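Aromatic-amino-acid:2-oxoglutarate transaminase (Candida albicans, PDB 6HND) probably transfers amino groups between aromatic amino acids (and perhaps 2-aminoadipate) and 2-oxo acids, using pyridoxal 5'-phosphate as cofactor. Local coordinates at residues I277-P282 against T321-E326. Sequence-based numbering, arbitrary orientation.
Sequences IIEDDP and TPSYLE. With PLP (pyridoxal-5'-phosphate), chain E.
Glu-279, on strand 276-280, lies 7.1 Å from Tyr-324 between CA atoms, and in loop 321-326 Ser-323 forms an ST turn. The strand is an inner one of the large mixed sheet of the fold-type I PLP enzymes, and the loop follows helix 312-319. In Glu-279 CG lies anti to the backbone N (chi1 179°), and the chain continues extended, carrying a two-oxygen acceptor to the turn. Its OE2 takes the backbone N-H of Tyr-324 at 2.9 Å, a nearly straight bond (164°) arriving from above the carboxylate plane. OE1 accepts from Ser-323 OG at a modelled 2.4 Å, too short for the length to be trusted, and also forms a salt bridge with Arg-335, which probably offsets the charge of this buried acid. Serine suits the turn because the same OG accepts the N-H of Leu-325 at 2.9 Å. Tyrosine offers Tyr-324 OH to Gln-258 and a flat apolar ring to Ile-277, whose branched side chain lays CG2 over one face, toward the rim, and brings CD1 3.7 Å from CD1 of Tyr-324. OE2 of Glu-279 sits at the ring edge, 3.4 Å from CD2. The next residue, Asp-280, belongs to the cofactor pocket; as is characteristic of this family, its short acid, also bonded by Tyr-245, sets OD2 2.7 Å from the pyridine N1 of PLP.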
ATOM      1  N   ILE B 277      -4.952 -20.091  12.615  1.00 30.74           N
ATOM      2  CA  ILE B 277      -5.815 -19.032  13.186  1.00 32.76           C
ATOM      3  C   ILE B 277      -5.326 -17.675  12.661  1.00 30.98           C
ATOM      4  O   ILE B 277      -4.167 -17.298  12.913  1.00 31.22           O
ATOM      5  CB  ILE B 277      -5.822 -19.102  14.717  1.00 33.51           C
ATOM      6  CG1 ILE B 277      -6.295 -20.474  15.205  1.00 33.58           C
ATOM      7  CG2 ILE B 277      -6.665 -17.953  15.292  1.00 36.72           C
ATOM      8  CD1 ILE B 277      -6.101 -20.691  16.697  1.00 32.75           C
ATOM      9  N   ILE B 278      -6.197 -16.969  11.949  1.00 31.76           N
ATOM     10  CA  ILE B 278      -6.028 -15.513  11.668  1.00 30.75           C
ATOM     11  C   ILE B 278      -6.834 -14.779  12.752  1.00 30.00           C
ATOM     12  O   ILE B 278      -8.074 -14.909  12.787  1.00 28.47           O
ATOM     13  CB  ILE B 278      -6.450 -15.172  10.226  1.00 32.37           C
ATOM     14  CG1 ILE B 278      -5.640 -15.960   9.198  1.00 32.14           C
ATOM     15  CG2 ILE B 278      -6.343 -13.677   9.967  1.00 34.83           C
ATOM     16  CD1 ILE B 278      -6.270 -16.027   7.823  1.00 36.22           C
ATOM     17  N   GLU B 279      -6.127 -14.076  13.628  1.00 27.93           N
ATOM     18  CA  GLU B 279      -6.692 -13.271  14.729  1.00 29.55           C
ATOM     19  C   GLU B 279      -6.664 -11.812  14.282  1.00 29.12           C
ATOM     20  O   GLU B 279      -5.555 -11.276  13.998  1.00 31.62           O
ATOM     21  CB  GLU B 279      -5.892 -13.464  16.027  1.00 30.19           C
ATOM     22  CG  GLU B 279      -6.425 -12.642  17.199  1.00 32.63           C
ATOM     23  CD  GLU B 279      -5.611 -12.795  18.498  1.00 38.81           C
ATOM     24  OE1 GLU B 279      -4.417 -12.401  18.514  1.00 33.41           O
ATOM     25  OE2 GLU B 279      -6.177 -13.270  19.507  1.00 33.73           O
ATOM     26  N   ASP B 280      -7.830 -11.198  14.194  1.00 30.76           N
ATOM     27  CA  ASP B 280      -7.954  -9.762  13.855  1.00 33.30           C
ATOM     28  C   ASP B 280      -8.332  -9.069  15.163  1.00 33.17           C
ATOM     29  O   ASP B 280      -9.273  -9.535  15.772  1.00 34.44           O
ATOM     30  CB  ASP B 280      -8.938  -9.603  12.691  1.00 34.91           C
ATOM     31  CG  ASP B 280      -9.106  -8.204  12.113  1.00 35.86           C
ATOM     32  OD1 ASP B 280      -8.377  -7.270  12.535  1.00 33.24           O
ATOM     33  OD2 ASP B 280      -9.966  -8.071  11.220  1.00 37.11           O
ATOM     34  N   ASP B 281      -7.584  -8.049  15.586  1.00 33.63           N
ATOM     35  CA  ASP B 281      -7.829  -7.319  16.850  1.00 33.39           C
ATOM     36  C   ASP B 281      -7.573  -5.824  16.656  1.00 33.94           C
ATOM     37  O   ASP B 281      -6.639  -5.269  17.211  1.00 32.11           O
ATOM     38  CB  ASP B 281      -6.968  -7.883  17.992  1.00 37.16           C
ATOM     39  CG  ASP B 281      -7.485  -7.427  19.346  1.00 39.93           C
ATOM     40  OD1 ASP B 281      -8.734  -7.467  19.514  1.00 39.90           O
ATOM     41  OD2 ASP B 281      -6.652  -6.996  20.201  1.00 37.72           O
ATOM     42  N   PRO B 282      -8.436  -5.106  15.907  1.00 35.42           N
ATOM     43  CA  PRO B 282      -8.307  -3.658  15.770  1.00 37.69           C
ATOM     44  C   PRO B 282      -8.656  -2.790  16.996  1.00 38.77           C
ATOM     45  O   PRO B 282      -8.149  -1.692  17.060  1.00 44.41           O
ATOM     46  CB  PRO B 282      -9.233  -3.355  14.590  1.00 39.27           C
ATOM     47  CG  PRO B 282     -10.270  -4.455  14.655  1.00 43.76           C
ATOM     48  CD  PRO B 282      -9.530  -5.680  15.120  1.00 38.00           C
ATOM     49  N   THR B 321      -8.013  -9.245  27.497  1.00 31.94           N
ATOM     50  CA  THR B 321      -8.178 -10.696  27.273  1.00 33.84           C
ATOM     51  C   THR B 321      -7.001 -11.183  26.439  1.00 35.39           C
ATOM     52  O   THR B 321      -6.681 -10.536  25.452  1.00 35.79           O
ATOM     53  CB  THR B 321      -9.508 -11.038  26.609  1.00 34.11           C
ATOM     54  OG1 THR B 321     -10.534 -10.327  27.314  1.00 36.66           O
ATOM     55  CG2 THR B 321      -9.713 -12.537  26.583  1.00 33.75           C
ATOM     56  N   PRO B 322      -6.313 -12.293  26.825  1.00 38.97           N
ATOM     57  CA  PRO B 322      -5.191 -12.826  26.067  1.00 36.65           C
ATOM     58  C   PRO B 322      -5.466 -13.077  24.584  1.00 40.23           C
ATOM     59  O   PRO B 322      -6.560 -13.508  24.257  1.00 38.25           O
ATOM     60  CB  PRO B 322      -4.898 -14.157  26.749  1.00 38.22           C
ATOM     61  CG  PRO B 322      -5.280 -13.911  28.189  1.00 37.01           C
ATOM     62  CD  PRO B 322      -6.518 -13.059  28.070  1.00 39.79           C
ATOM     63  N   SER B 323      -4.440 -12.802  23.761  1.00 37.35           N
ATOM     64  CA  SER B 323      -4.346 -13.125  22.320  1.00 36.82           C
ATOM     65  C   SER B 323      -4.132 -14.631  22.161  1.00 39.10           C
ATOM     66  O   SER B 323      -3.478 -15.243  23.032  1.00 35.39           O
ATOM     67  CB  SER B 323      -3.221 -12.320  21.653  1.00 38.24           C
ATOM     68  OG  SER B 323      -2.874 -12.827  20.360  1.00 32.80           O
ATOM     69  N   TYR B 324      -4.622 -15.182  21.051  1.00 37.44           N
ATOM     70  CA  TYR B 324      -4.242 -16.525  20.542  1.00 37.27           C
ATOM     71  C   TYR B 324      -2.713 -16.683  20.469  1.00 35.05           C
ATOM     72  O   TYR B 324      -2.259 -17.833  20.531  1.00 38.67           O
ATOM     73  CB  TYR B 324      -4.954 -16.807  19.213  1.00 35.40           C
ATOM     74  CG  TYR B 324      -6.386 -17.267  19.399  1.00 34.74           C
ATOM     75  CD1 TYR B 324      -6.668 -18.606  19.657  1.00 35.24           C
ATOM     76  CD2 TYR B 324      -7.445 -16.377  19.371  1.00 31.12           C
ATOM     77  CE1 TYR B 324      -7.969 -19.059  19.815  1.00 33.62           C
ATOM     78  CE2 TYR B 324      -8.754 -16.810  19.537  1.00 31.65           C
ATOM     79  CZ  TYR B 324      -9.015 -18.152  19.773  1.00 32.79           C
ATOM     80  OH  TYR B 324     -10.283 -18.600  19.972  1.00 33.12           O
ATOM     81  N   LEU B 325      -1.941 -15.605  20.335  1.00 36.19           N
ATOM     82  CA  LEU B 325      -0.446 -15.662  20.322  1.00 35.61           C
ATOM     83  C   LEU B 325       0.035 -16.283  21.640  1.00 36.72           C
ATOM     84  O   LEU B 325       1.093 -16.955  21.650  1.00 36.17           O
ATOM     85  CB  LEU B 325       0.152 -14.255  20.182  1.00 33.84           C
ATOM     86  CG  LEU B 325       0.054 -13.543  18.823  1.00 33.06           C
ATOM     87  CD1 LEU B 325       0.707 -12.167  18.904  1.00 32.15           C
ATOM     88  CD2 LEU B 325       0.669 -14.354  17.685  1.00 31.91           C
ATOM     89  N   GLU B 326      -0.691 -15.997  22.721  1.00 34.46           N
ATOM     90  CA  GLU B 326      -0.283 -16.352  24.098  1.00 36.77           C
ATOM     91  C   GLU B 326      -0.478 -17.860  24.288  1.00 34.50           C
ATOM     92  O   GLU B 326       0.164 -18.383  25.180  1.00 36.26           O
ATOM     93  CB  GLU B 326      -1.031 -15.489  25.116  1.00 33.26           C
ATOM     94  CG  GLU B 326      -0.581 -14.047  25.029  1.00 38.62           C
ATOM     95  CD  GLU B 326      -1.399 -13.038  25.812  1.00 39.65           C
ATOM     96  OE1 GLU B 326      -1.327 -13.078  27.019  1.00 42.39           O
ATOM     97  OE2 GLU B 326      -2.065 -12.188  25.192  1.00 44.32           O
TER
HETATM   98  N1  PLP E 601     -11.203  -5.742  10.794  1.00 39.90           N
HETATM   99  C2  PLP E 601     -12.151  -5.309  11.615  1.00 44.47           C
HETATM  100  C2A PLP E 601     -12.824  -6.328  12.471  1.00 44.21           C
HETATM  101  C3  PLP E 601     -12.475  -3.926  11.690  1.00 47.94           C
HETATM  102  O3  PLP E 601     -13.454  -3.514  12.551  1.00 45.93           O
HETATM  103  C4  PLP E 601     -11.787  -3.002  10.860  1.00 50.37           C
HETATM  104  C4A PLP E 601     -12.056  -1.552  11.009  1.00 56.35           C
HETATM  105  C5  PLP E 601     -10.775  -3.503  10.013  1.00 46.85           C
HETATM  106  C6  PLP E 601     -10.547  -4.858  10.011  1.00 45.98           C
HETATM  107  C5A PLP E 601     -10.037  -2.649   9.016  1.00 42.50           C
HETATM  108  O4P PLP E 601      -9.012  -1.783   9.573  1.00 42.56           O
HETATM  109  P   PLP E 601      -8.076  -0.907   8.582  1.00 38.00           P
HETATM  110  O1P PLP E 601      -7.827  -1.752   7.339  1.00 37.33           O
HETATM  111  O2P PLP E 601      -6.867  -0.644   9.478  1.00 34.05           O
HETATM  112  O3P PLP E 601      -8.842   0.336   8.259  1.00 39.78           O